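Local coordinates for protein sulfhydryl oxidase 1 (Homo sapiens, PDB 3LLK) that catalyses, with the help of bound FAD, the oxidation of thiols to disulfides with molecular oxygen as electron acceptor, as a sulfhydryl oxidase, at residues A[10-14]-A[248-252]; A[51-57]-A[128-133]; A[15-21]-A[103-108]. The contacts are given in a common frame with arbitrary orientation. Residues are numbered along the deposited sequence.

Interaction 1 of 3, residues A[10-14]-A[248-252]. With FAD (flavin-adenine dinucleotide), chain D.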
loop_
_atom_site.group_PDB
_atom_site.type_symbol
_atom_site.label_atom_id
_atom_site.label_comp_id
_atom_site.label_asym_id
_atom_site.label_seq_id
_atom_site.Cartn_x
_atom_site.Cartn_y
_atom_site.Cartn_z
ATOM N N ASP A 10 -6.267 -10.016 14.583
ATOM C CA ASP A 10 -6.928 -8.840 15.139
ATOM C C ASP A 10 -7.190 -7.762 14.074
ATOM O O ASP A 10 -6.274 -7.039 13.675
ATOM C CB ASP A 10 -6.064 -8.254 16.257
ATOM C CG ASP A 10 -6.804 -7.227 17.092
ATOM O OD1 ASP A 10 -7.784 -6.634 16.592
ATOM O OD2 ASP A 10 -6.393 -7.008 18.249
ATOM N N ARG A 11 -8.444 -7.651 13.635
ATOM C CA ARG A 11 -8.841 -6.671 12.621
ATOM C C ARG A 11 -8.483 -5.224 12.948
ATOM O O ARG A 11 -8.515 -4.368 12.068
ATOM C CB ARG A 11 -10.353 -6.730 12.369
ATOM C CG ARG A 11 -10.806 -7.658 11.249
ATOM C CD ARG A 11 -10.892 -9.106 11.693
ATOM N NE ARG A 11 -11.779 -9.869 10.817
ATOM C CZ ARG A 11 -12.073 -11.156 10.977
ATOM N NH1 ARG A 11 -11.545 -11.839 11.984
ATOM N NH2 ARG A 11 -12.908 -11.757 10.136
ATOM N N SER A 12 -8.160 -4.939 14.205
ATOM C CA SER A 12 -7.826 -3.571 14.589
ATOM C C SER A 12 -6.327 -3.313 14.562
ATOM O O SER A 12 -5.884 -2.194 14.789
ATOM C CB SER A 12 -8.351 -3.270 15.992
ATOM O OG SER A 12 -7.562 -3.930 16.969
ATOM N N LYS A 13 -5.544 -4.349 14.287
ATOM C CA LYS A 13 -4.096 -4.201 14.269
ATOM C C LYS A 13 -3.500 -4.287 12.869
ATOM O O LYS A 13 -4.191 -4.555 11.892
ATOM C CB LYS A 13 -3.444 -5.274 15.153
ATOM C CG LYS A 13 -3.925 -5.289 16.605
ATOM C CD LYS A 13 -3.638 -3.972 17.310
ATOM C CE LYS A 13 -4.281 -3.952 18.693
ATOM N NZ LYS A 13 -4.275 -2.596 19.317
ATOM N N ILE A 14 -2.202 -4.039 12.802
ATOM C CA ILE A 14 -1.447 -4.112 11.564
ATOM C C ILE A 14 -0.355 -5.112 11.905
ATOM O O ILE A 14 0.256 -5.011 12.965
ATOM C CB ILE A 14 -0.785 -2.756 11.217
ATOM C CG1 ILE A 14 -1.846 -1.660 11.102
ATOM C CG2 ILE A 14 0.029 -2.883 9.942
ATOM C CD1 ILE A 14 -2.997 -1.996 10.197
ATOM N N ALA A 248 -4.406 6.937 13.855
ATOM C CA ALA A 248 -4.175 6.020 14.965
ATOM C C ALA A 248 -4.008 4.584 14.470
ATOM O O ALA A 248 -3.127 3.858 14.927
ATOM C CB ALA A 248 -5.343 6.088 15.953
ATOM N N HIS A 249 -4.862 4.178 13.534
ATOM C CA HIS A 249 -4.835 2.817 13.005
ATOM C C HIS A 249 -3.558 2.494 12.226
ATOM O O HIS A 249 -2.892 1.480 12.480
ATOM C CB HIS A 249 -6.062 2.586 12.118
ATOM C CG HIS A 249 -6.181 1.184 11.617
ATOM N ND1 HIS A 249 -6.747 0.171 12.362
ATOM C CD2 HIS A 249 -5.759 0.610 10.464
ATOM C CE1 HIS A 249 -6.668 -0.964 11.690
ATOM N NE2 HIS A 249 -6.073 -0.725 10.536
ATOM N N PHE A 250 -3.213 3.350 11.275
ATOM C CA PHE A 250 -2.008 3.139 10.479
ATOM C C PHE A 250 -0.801 3.842 11.097
ATOM O O PHE A 250 -0.208 4.730 10.486
ATOM C CB PHE A 250 -2.239 3.645 9.051
ATOM C CG PHE A 250 -3.316 2.897 8.316
ATOM C CD1 PHE A 250 -3.102 1.592 7.882
ATOM C CD2 PHE A 250 -4.538 3.498 8.048
ATOM C CE1 PHE A 250 -4.094 0.894 7.184
ATOM C CE2 PHE A 250 -5.540 2.810 7.349
ATOM C CZ PHE A 250 -5.310 1.500 6.918
ATOM N N SER A 251 -0.446 3.437 12.315
ATOM C CA SER A 251 0.688 4.027 13.029
ATOM C C SER A 251 1.623 2.930 13.533
ATOM O O SER A 251 1.197 1.804 13.797
ATOM C CB SER A 251 0.197 4.861 14.220
ATOM O OG SER A 251 -0.331 4.023 15.232
ATOM N N PRO A 252 2.916 3.253 13.682
ATOM C CA PRO A 252 3.904 2.282 14.156
ATOM C C PRO A 252 3.518 1.578 15.454
ATOM O O PRO A 252 3.810 0.397 15.629
ATOM C CB PRO A 252 5.172 3.122 14.296
ATOM C CG PRO A 252 5.007 4.151 13.209
ATOM C CD PRO A 252 3.556 4.542 13.351
HETATM P PA FAD D . -8.829 -5.164 1.176
HETATM O O1A FAD D . -7.621 -5.686 0.479
HETATM O O2A FAD D . -9.874 -4.353 0.497
HETATM O O5B FAD D . -8.418 -4.370 2.466
HETATM C C5B FAD D . -7.191 -4.519 3.183
HETATM C C4B FAD D . -7.602 -4.174 4.591
HETATM O O4B FAD D . -7.422 -2.735 4.691
HETATM C C3B FAD D . -8.855 -4.640 5.363
HETATM O O3B FAD D . -8.795 -5.950 5.925
HETATM C C2B FAD D . -9.012 -3.519 6.288
HETATM O O2B FAD D . -8.323 -3.635 7.494
HETATM C C1B FAD D . -8.474 -2.283 5.551
HETATM N N9A FAD D . -9.370 -1.454 4.809
HETATM C C8A FAD D . -10.607 -1.709 4.159
HETATM N N7A FAD D . -11.182 -0.696 3.601
HETATM C C5A FAD D . -10.295 0.332 3.891
HETATM C C6A FAD D . -10.382 1.706 3.592
HETATM N N6A FAD D . -11.424 2.258 2.956
HETATM N N1A FAD D . -9.383 2.566 4.005
HETATM C C2A FAD D . -8.326 2.165 4.764
HETATM N N3A FAD D . -8.232 0.799 5.069
HETATM C C4A FAD D . -9.259 -0.079 4.598
HETATM N N1 FAD D . -10.210 -6.391 -7.095
HETATM C C2 FAD D . -11.210 -6.701 -7.992
HETATM O O2 FAD D . -11.680 -7.849 -7.928
HETATM N N3 FAD D . -11.511 -5.611 -8.798
HETATM C C4 FAD D . -10.930 -4.318 -8.784
HETATM O O4 FAD D . -11.299 -3.442 -9.634
HETATM C C4X FAD D . -9.936 -4.111 -7.850
HETATM N N5 FAD D . -9.211 -2.876 -7.822
HETATM C C5X FAD D . -8.101 -2.629 -6.971
HETATM C C6 FAD D . -7.400 -1.417 -7.122
HETATM C C7 FAD D . -6.304 -1.166 -6.250
HETATM C C7M FAD D . -5.591 0.167 -6.474
HETATM C C8 FAD D . -5.920 -2.107 -5.248
HETATM C C8M FAD D . -4.819 -2.012 -4.210
HETATM C C9 FAD D . -6.617 -3.311 -5.153
HETATM C C9A FAD D . -7.692 -3.677 -6.005
HETATM N N10 FAD D . -8.578 -4.869 -6.079
HETATM C C10 FAD D . -9.567 -5.181 -6.975
HETATM C "C1'" FAD D . -8.457 -5.783 -4.988
HETATM C "C2'" FAD D . -9.324 -5.583 -3.783
HETATM O "O2'" FAD D . -9.473 -4.171 -3.490
HETATM C "C3'" FAD D . -8.931 -6.263 -2.507
HETATM O "O3'" FAD D . -7.594 -5.922 -2.167
HETATM C "C4'" FAD D . -9.152 -7.757 -2.339
HETATM O "O4'" FAD D . -10.438 -8.157 -2.900
HETATM C "C5'" FAD D . -8.959 -8.342 -1.007
HETATM O "O5'" FAD D . -9.972 -7.790 -0.162
HETATM P P FAD D . -9.955 -7.825 1.389
HETATM O O1P FAD D . -11.357 -8.075 1.728
HETATM O O2P FAD D . -8.984 -8.805 1.942
HETATM O O3P FAD D . -9.529 -6.375 1.944
HETATM O O HOH W 1 -7.464 0.251 14.901
#
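The end of helix 239-249 meets an N-terminal loop here, beside the adenine end of the FAD. Ala248 does not touch 10-14, but its carbonyl O accepts a hydrogen bond from Ser251 OG (2.8 Å), so a small hydroxyl ties the chain back onto the end of the helix. His249 makes most of the contact. Its imidazole lies against the loop, with CE1 3.4 Å from Ser12 O and 3.9 Å from Arg11 O, while NE2 lies 3.3 Å from Ile14 CD1. No direct hydrogen bond joins the segments; instead a water bridges them, 2.6 Å from His249 ND1 and donating to Ser12 O at 2.9 Å. Histidine suits this place because its flat ring packs against Ile14 and still offers a nitrogen to the water. The carbonyls near its ring belong to a type I turn from Asp10 to Lys13, closed by Lys13 N to Asp10 O (2.9 Å) and braced by an Asx turn, Ser12 N to Asp10 OD1 (3.0 Å). Phe250, the first residue to leave helical geometry, is the centre of an inverse gamma turn. Its ring touches Ile14 CD1 through CD1 (4.3 Å) and brings CZ to 3.5 Å from FAD N3A, as part of the flavin-nucleotide pocket. Ser251 and Pro252 then turn away from the loop, and Asn254 beyond them bonds to Ser12 O and to His249 O. The contact combines a water-bridged polar side with an apolar touch between Ile14 and Phe250, which places the loop beside Phe250 of the FAD pocket.

Interaction 2 of 3, residues A[51-57]-A[128-133]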
loop_
_atom_site.group_PDB
_atom_site.type_symbol
_atom_site.label_atom_id
_atom_site.label_comp_id
_atom_site.label_asym_id
_atom_site.label_seq_id
_atom_site.Cartn_x
_atom_site.Cartn_y
_atom_site.Cartn_z
ATOM N N VAL A 51 9.902 6.671 -1.750
ATOM C CA VAL A 51 8.825 6.809 -0.767
ATOM C C VAL A 51 8.950 5.741 0.326
ATOM O O VAL A 51 8.800 6.038 1.515
ATOM C CB VAL A 51 7.434 6.722 -1.447
ATOM C CG1 VAL A 51 6.340 6.555 -0.410
ATOM C CG2 VAL A 51 7.176 7.991 -2.254
ATOM N N LEU A 52 9.245 4.503 -0.068
ATOM C CA LEU A 52 9.401 3.435 0.916
ATOM C C LEU A 52 10.576 3.712 1.853
ATOM O O LEU A 52 10.452 3.616 3.078
ATOM C CB LEU A 52 9.619 2.090 0.217
ATOM C CG LEU A 52 8.442 1.603 -0.634
ATOM C CD1 LEU A 52 8.870 0.362 -1.411
ATOM C CD2 LEU A 52 7.237 1.303 0.266
ATOM N N ALA A 53 11.718 4.061 1.272
ATOM C CA ALA A 53 12.912 4.331 2.070
ATOM C C ALA A 53 12.635 5.377 3.147
ATOM O O ALA A 53 13.182 5.308 4.248
ATOM C CB ALA A 53 14.050 4.798 1.168
ATOM N N LYS A 54 11.771 6.334 2.840
ATOM C CA LYS A 54 11.469 7.389 3.799
ATOM C C LYS A 54 10.269 7.149 4.714
ATOM O O LYS A 54 10.320 7.485 5.895
ATOM C CB LYS A 54 11.260 8.715 3.068
ATOM C CG LYS A 54 10.961 9.881 3.995
ATOM C CD LYS A 54 10.891 11.184 3.232
ATOM C CE LYS A 54 10.757 12.357 4.189
ATOM N NZ LYS A 54 10.751 13.652 3.459
ATOM N N TYR A 55 9.201 6.563 4.180
ATOM C CA TYR A 55 7.987 6.369 4.969
ATOM C C TYR A 55 7.603 4.965 5.449
ATOM O O TYR A 55 6.739 4.836 6.312
ATOM C CB TYR A 55 6.806 6.981 4.215
ATOM C CG TYR A 55 6.941 8.480 4.024
ATOM C CD1 TYR A 55 7.028 9.338 5.126
ATOM C CD2 TYR A 55 6.987 9.039 2.746
ATOM C CE1 TYR A 55 7.156 10.716 4.959
ATOM C CE2 TYR A 55 7.114 10.410 2.566
ATOM C CZ TYR A 55 7.197 11.246 3.677
ATOM O OH TYR A 55 7.304 12.605 3.498
ATOM N N PHE A 56 8.207 3.915 4.896
ATOM C CA PHE A 56 7.859 2.579 5.357
ATOM C C PHE A 56 8.260 2.477 6.828
ATOM O O PHE A 56 9.380 2.829 7.191
ATOM C CB PHE A 56 8.581 1.507 4.543
ATOM C CG PHE A 56 8.185 0.108 4.918
ATOM C CD1 PHE A 56 8.905 -0.601 5.879
ATOM C CD2 PHE A 56 7.080 -0.498 4.325
ATOM C CE1 PHE A 56 8.532 -1.905 6.245
ATOM C CE2 PHE A 56 6.688 -1.808 4.680
ATOM C CZ PHE A 56 7.417 -2.509 5.641
ATOM N N PRO A 57 7.347 1.991 7.693
ATOM C CA PRO A 57 7.609 1.850 9.137
ATOM C C PRO A 57 8.438 0.605 9.459
ATOM O O PRO A 57 8.036 -0.223 10.269
ATOM C CB PRO A 57 6.205 1.763 9.723
ATOM C CG PRO A 57 5.488 0.929 8.682
ATOM C CD PRO A 57 5.988 1.517 7.354
ATOM N N PHE A 128 -0.771 3.107 4.862
ATOM C CA PHE A 128 0.246 3.395 5.851
ATOM C C PHE A 128 1.189 4.476 5.356
ATOM O O PHE A 128 1.536 5.386 6.114
ATOM C CB PHE A 128 1.009 2.127 6.224
ATOM C CG PHE A 128 1.453 2.099 7.657
ATOM C CD1 PHE A 128 2.397 3.006 8.122
ATOM C CD2 PHE A 128 0.901 1.184 8.550
ATOM C CE1 PHE A 128 2.790 3.011 9.460
ATOM C CE2 PHE A 128 1.285 1.174 9.892
ATOM C CZ PHE A 128 2.232 2.092 10.348
ATOM N N LEU A 129 1.582 4.396 4.084
ATOM C CA LEU A 129 2.477 5.390 3.515
ATOM C C LEU A 129 1.832 6.777 3.559
ATOM O O LEU A 129 2.502 7.743 3.899
ATOM C CB LEU A 129 2.864 5.024 2.070
ATOM C CG LEU A 129 3.731 3.761 1.930
ATOM C CD1 LEU A 129 3.942 3.423 0.463
ATOM C CD2 LEU A 129 5.073 3.987 2.624
ATOM N N THR A 130 0.545 6.881 3.229
ATOM C CA THR A 130 -0.111 8.194 3.261
ATOM C C THR A 130 -0.163 8.765 4.670
ATOM O O THR A 130 0.049 9.972 4.873
ATOM C CB THR A 130 -1.556 8.164 2.684
ATOM O OG1 THR A 130 -2.376 7.257 3.434
ATOM C CG2 THR A 130 -1.532 7.752 1.230
ATOM N N VAL A 131 -0.435 7.905 5.648
ATOM C CA VAL A 131 -0.508 8.360 7.020
ATOM C C VAL A 131 0.856 8.775 7.549
ATOM O O VAL A 131 0.972 9.797 8.217
ATOM C CB VAL A 131 -1.135 7.298 7.944
ATOM C CG1 VAL A 131 -1.025 7.748 9.404
ATOM C CG2 VAL A 131 -2.613 7.113 7.569
ATOM N N GLN A 132 1.887 7.993 7.256
ATOM C CA GLN A 132 3.230 8.340 7.698
ATOM C C GLN A 132 3.583 9.736 7.176
ATOM O O GLN A 132 4.176 10.544 7.888
ATOM C CB GLN A 132 4.249 7.342 7.157
ATOM C CG GLN A 132 4.211 5.971 7.799
ATOM C CD GLN A 132 4.990 5.917 9.102
ATOM O OE1 GLN A 132 4.502 6.331 10.147
ATOM N NE2 GLN A 132 6.213 5.411 9.036
ATOM N N ALA A 133 3.209 10.010 5.928
ATOM C CA ALA A 133 3.497 11.300 5.298
ATOM C C ALA A 133 2.703 12.447 5.907
ATOM O O ALA A 133 3.097 13.610 5.785
ATOM C CB ALA A 133 3.204 11.229 3.793
#
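The C-terminal parts of helices 39-55 and 118-134 cross at 56°, the axes of segments 51-55 and 128-133 coming within 10.2 Å. Leu129 is the main bump: CD1 lies 4.0 Å from Val51 CG1 and 3.9 Å from Leu52 CD2, while CD2 reaches 3.8 Å from Tyr55 CB, so its branched end occupies the hollow between these three residues. In return the Tyr55 ring lies over Ala133, whose CB sits 4.1 Å from the ring centroid in a CH-pi contact; a methyl is small enough to leave room for the flat ring. Tyr55 OH finds its partner beyond, in Gln136. After the helix ends, Pro57 places CG over the face of the Phe128 ring, 3.8 Å from its centroid, in a second CH-pi contact. Between the two aromatic contacts, Gln132 NE2 donates to Tyr55 O (2.8 Å). An amide suits this position, since it satisfies a carbonyl at the helix end within an otherwise mainly apolar, buried interface.

Interaction 3 of 3, residues A[15-21]-A[103-108]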
loop_
_atom_site.group_PDB
_atom_site.type_symbol
_atom_site.label_atom_id
_atom_site.label_comp_id
_atom_site.label_asym_id
_atom_site.label_seq_id
_atom_site.Cartn_x
_atom_site.Cartn_y
_atom_site.Cartn_z
ATOM N N TYR A 15 -0.121 -6.084 11.031
ATOM C CA TYR A 15 0.922 -7.070 11.280
ATOM C C TYR A 15 2.133 -6.767 10.421
ATOM O O TYR A 15 2.022 -6.614 9.203
ATOM C CB TYR A 15 0.396 -8.479 10.996
ATOM C CG TYR A 15 -0.622 -8.918 12.017
ATOM C CD1 TYR A 15 -0.222 -9.483 13.233
ATOM C CD2 TYR A 15 -1.982 -8.693 11.810
ATOM C CE1 TYR A 15 -1.155 -9.807 14.217
ATOM C CE2 TYR A 15 -2.918 -9.008 12.786
ATOM C CZ TYR A 15 -2.499 -9.563 13.983
ATOM O OH TYR A 15 -3.428 -9.864 14.942
ATOM N N MET A 16 3.293 -6.665 11.057
ATOM C CA MET A 16 4.507 -6.358 10.323
ATOM C C MET A 16 4.731 -7.389 9.215
ATOM O O MET A 16 5.292 -7.069 8.164
ATOM C CB MET A 16 5.716 -6.324 11.267
ATOM C CG MET A 16 6.979 -5.749 10.620
ATOM S SD MET A 16 6.831 -3.977 10.144
ATOM C CE MET A 16 7.392 -3.184 11.633
ATOM N N ALA A 17 4.277 -8.621 9.451
ATOM C CA ALA A 17 4.433 -9.691 8.474
ATOM C C ALA A 17 3.729 -9.354 7.155
ATOM O O ALA A 17 4.253 -9.650 6.080
ATOM C CB ALA A 17 3.885 -11.016 9.039
ATOM N N ASP A 18 2.544 -8.752 7.233
ATOM C CA ASP A 18 1.823 -8.387 6.019
ATOM C C ASP A 18 2.601 -7.303 5.268
ATOM O O ASP A 18 2.722 -7.355 4.046
ATOM C CB ASP A 18 0.406 -7.872 6.331
ATOM C CG ASP A 18 -0.510 -8.948 6.913
ATOM O OD1 ASP A 18 -0.712 -10.009 6.266
ATOM O OD2 ASP A 18 -1.045 -8.717 8.022
ATOM N N LEU A 19 3.142 -6.333 6.000
ATOM C CA LEU A 19 3.881 -5.247 5.367
ATOM C C LEU A 19 5.179 -5.718 4.705
ATOM O O LEU A 19 5.464 -5.346 3.566
ATOM C CB LEU A 19 4.171 -4.131 6.387
ATOM C CG LEU A 19 2.936 -3.427 6.974
ATOM C CD1 LEU A 19 3.346 -2.521 8.137
ATOM C CD2 LEU A 19 2.242 -2.613 5.884
ATOM N N GLU A 20 5.967 -6.525 5.411
ATOM C CA GLU A 20 7.219 -7.022 4.847
ATOM C C GLU A 20 6.970 -7.985 3.677
ATOM O O GLU A 20 7.757 -8.035 2.730
ATOM C CB GLU A 20 8.062 -7.712 5.926
ATOM C CG GLU A 20 8.391 -6.798 7.103
ATOM C CD GLU A 20 9.417 -7.387 8.061
ATOM O OE1 GLU A 20 9.458 -8.628 8.225
ATOM O OE2 GLU A 20 10.171 -6.603 8.667
ATOM N N SER A 21 5.882 -8.746 3.742
ATOM C CA SER A 21 5.550 -9.666 2.660
ATOM C C SER A 21 5.180 -8.856 1.425
ATOM O O SER A 21 5.515 -9.238 0.303
ATOM C CB SER A 21 4.385 -10.583 3.052
ATOM O OG SER A 21 4.788 -11.550 4.010
ATOM N N VAL A 103 6.027 -15.547 1.166
ATOM C CA VAL A 103 5.090 -14.619 1.779
ATOM C C VAL A 103 4.410 -15.232 3.002
ATOM O O VAL A 103 4.242 -16.442 3.094
ATOM C CB VAL A 103 4.007 -14.181 0.778
ATOM C CG1 VAL A 103 4.651 -13.469 -0.398
ATOM C CG2 VAL A 103 3.219 -15.388 0.309
ATOM N N ASN A 104 4.032 -14.375 3.946
ATOM C CA ASN A 104 3.363 -14.811 5.160
ATOM C C ASN A 104 2.317 -13.768 5.513
ATOM O O ASN A 104 2.637 -12.713 6.045
ATOM C CB ASN A 104 4.375 -14.971 6.302
ATOM C CG ASN A 104 3.715 -15.347 7.614
ATOM O OD1 ASN A 104 2.780 -16.147 7.636
ATOM N ND2 ASN A 104 4.204 -14.778 8.718
ATOM N N TRP A 105 1.066 -14.067 5.183
ATOM C CA TRP A 105 -0.040 -13.160 5.454
ATOM C C TRP A 105 -0.617 -13.471 6.825
ATOM O O TRP A 105 -0.725 -14.635 7.207
ATOM C CB TRP A 105 -1.142 -13.343 4.405
ATOM C CG TRP A 105 -0.644 -13.276 2.990
ATOM C CD1 TRP A 105 -0.797 -14.229 2.015
ATOM C CD2 TRP A 105 0.099 -12.213 2.398
ATOM N NE1 TRP A 105 -0.188 -13.822 0.855
ATOM C CE2 TRP A 105 0.374 -12.589 1.059
ATOM C CE3 TRP A 105 0.565 -10.976 2.865
ATOM C CZ2 TRP A 105 1.093 -11.771 0.183
ATOM C CZ3 TRP A 105 1.284 -10.159 1.989
ATOM C CH2 TRP A 105 1.540 -10.566 0.661
ATOM N N ILE A 106 -0.964 -12.435 7.575
ATOM C CA ILE A 106 -1.580 -12.655 8.869
ATOM C C ILE A 106 -2.904 -11.914 8.855
ATOM O O ILE A 106 -3.968 -12.531 8.903
ATOM C CB ILE A 106 -0.691 -12.169 10.037
ATOM C CG1 ILE A 106 0.625 -12.951 10.049
ATOM C CG2 ILE A 106 -1.416 -12.389 11.360
ATOM C CD1 ILE A 106 1.524 -12.642 11.247
ATOM N N GLY A 107 -2.849 -10.590 8.763
ATOM C CA GLY A 107 -4.072 -9.813 8.725
ATOM C C GLY A 107 -4.657 -9.810 7.323
ATOM O O GLY A 107 -5.773 -9.340 7.101
ATOM N N CYS A 108 -3.896 -10.343 6.373
ATOM C CA CYS A 108 -4.328 -10.403 4.979
ATOM C C CYS A 108 -4.497 -11.840 4.475
ATOM O O CYS A 108 -4.549 -12.098 3.269
ATOM C CB CYS A 108 -3.322 -9.655 4.111
ATOM S SG CYS A 108 -3.549 -7.847 4.098
#
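Asp18 carries one side of this contact: its carboxylate collects three backbone NH groups of the 103-108 loop. OD1 accepts from Ile106 N (2.8 Å) and, weakly, from Cys108 N (3.2 Å), while OD2 accepts from Gly107 N (2.7 Å). A short acid thus satisfies donors that this irregular loop does not pair with a strand. Gly107 fits because an ideal CB would come tightly within 3.0 Å of Asp18 OD2. One turn further on, Ser21 OG accepts from Asn104 N (2.9 Å). The apolar side is covered by Ile106, with CG2 3.5 Å from the centroid of the Tyr15 ring in a CH-pi contact and CD1 3.6 Å from Ala17 CB. Tyr15 OH is satisfied elsewhere, by Asp10 N. Cys108 is disulfide-bonded to Cys120, and its side chain lies about 5 Å from the bound FAD. The loop is thereby held along the first turns of helix 16-30, while Trp105 leans on helix 118-134 and Tyr15 on strand 255-256.

Overall arrangement
Interactions 1 and 3 follow each other in the N-terminal chain, 10-14 leading through strand 14-15 into helix 16-30, their centres 13 Å apart; Asp10 N meets Tyr15 OH. Strand 14-15 pairs in parallel with strand 255-256, so interaction 1 joins the two ends of the modelled chain and spans both other contacts. Interactions 2 and 3 alternate in sequence, centres about 16 Å apart, with Phe56 and Pro57 packing on Leu19 and Met16. Interactions 1 and 2 have centres about 15 Å apart, Phe128 packing on Phe250, Ser251 and Pro252, Val131 on Phe250. Only interaction 2 joins segments from both sequence families, consistent with the reported pseudo-dimer; interactions 1 and 3 lie nearer the FAD, through Phe250 and Cys108.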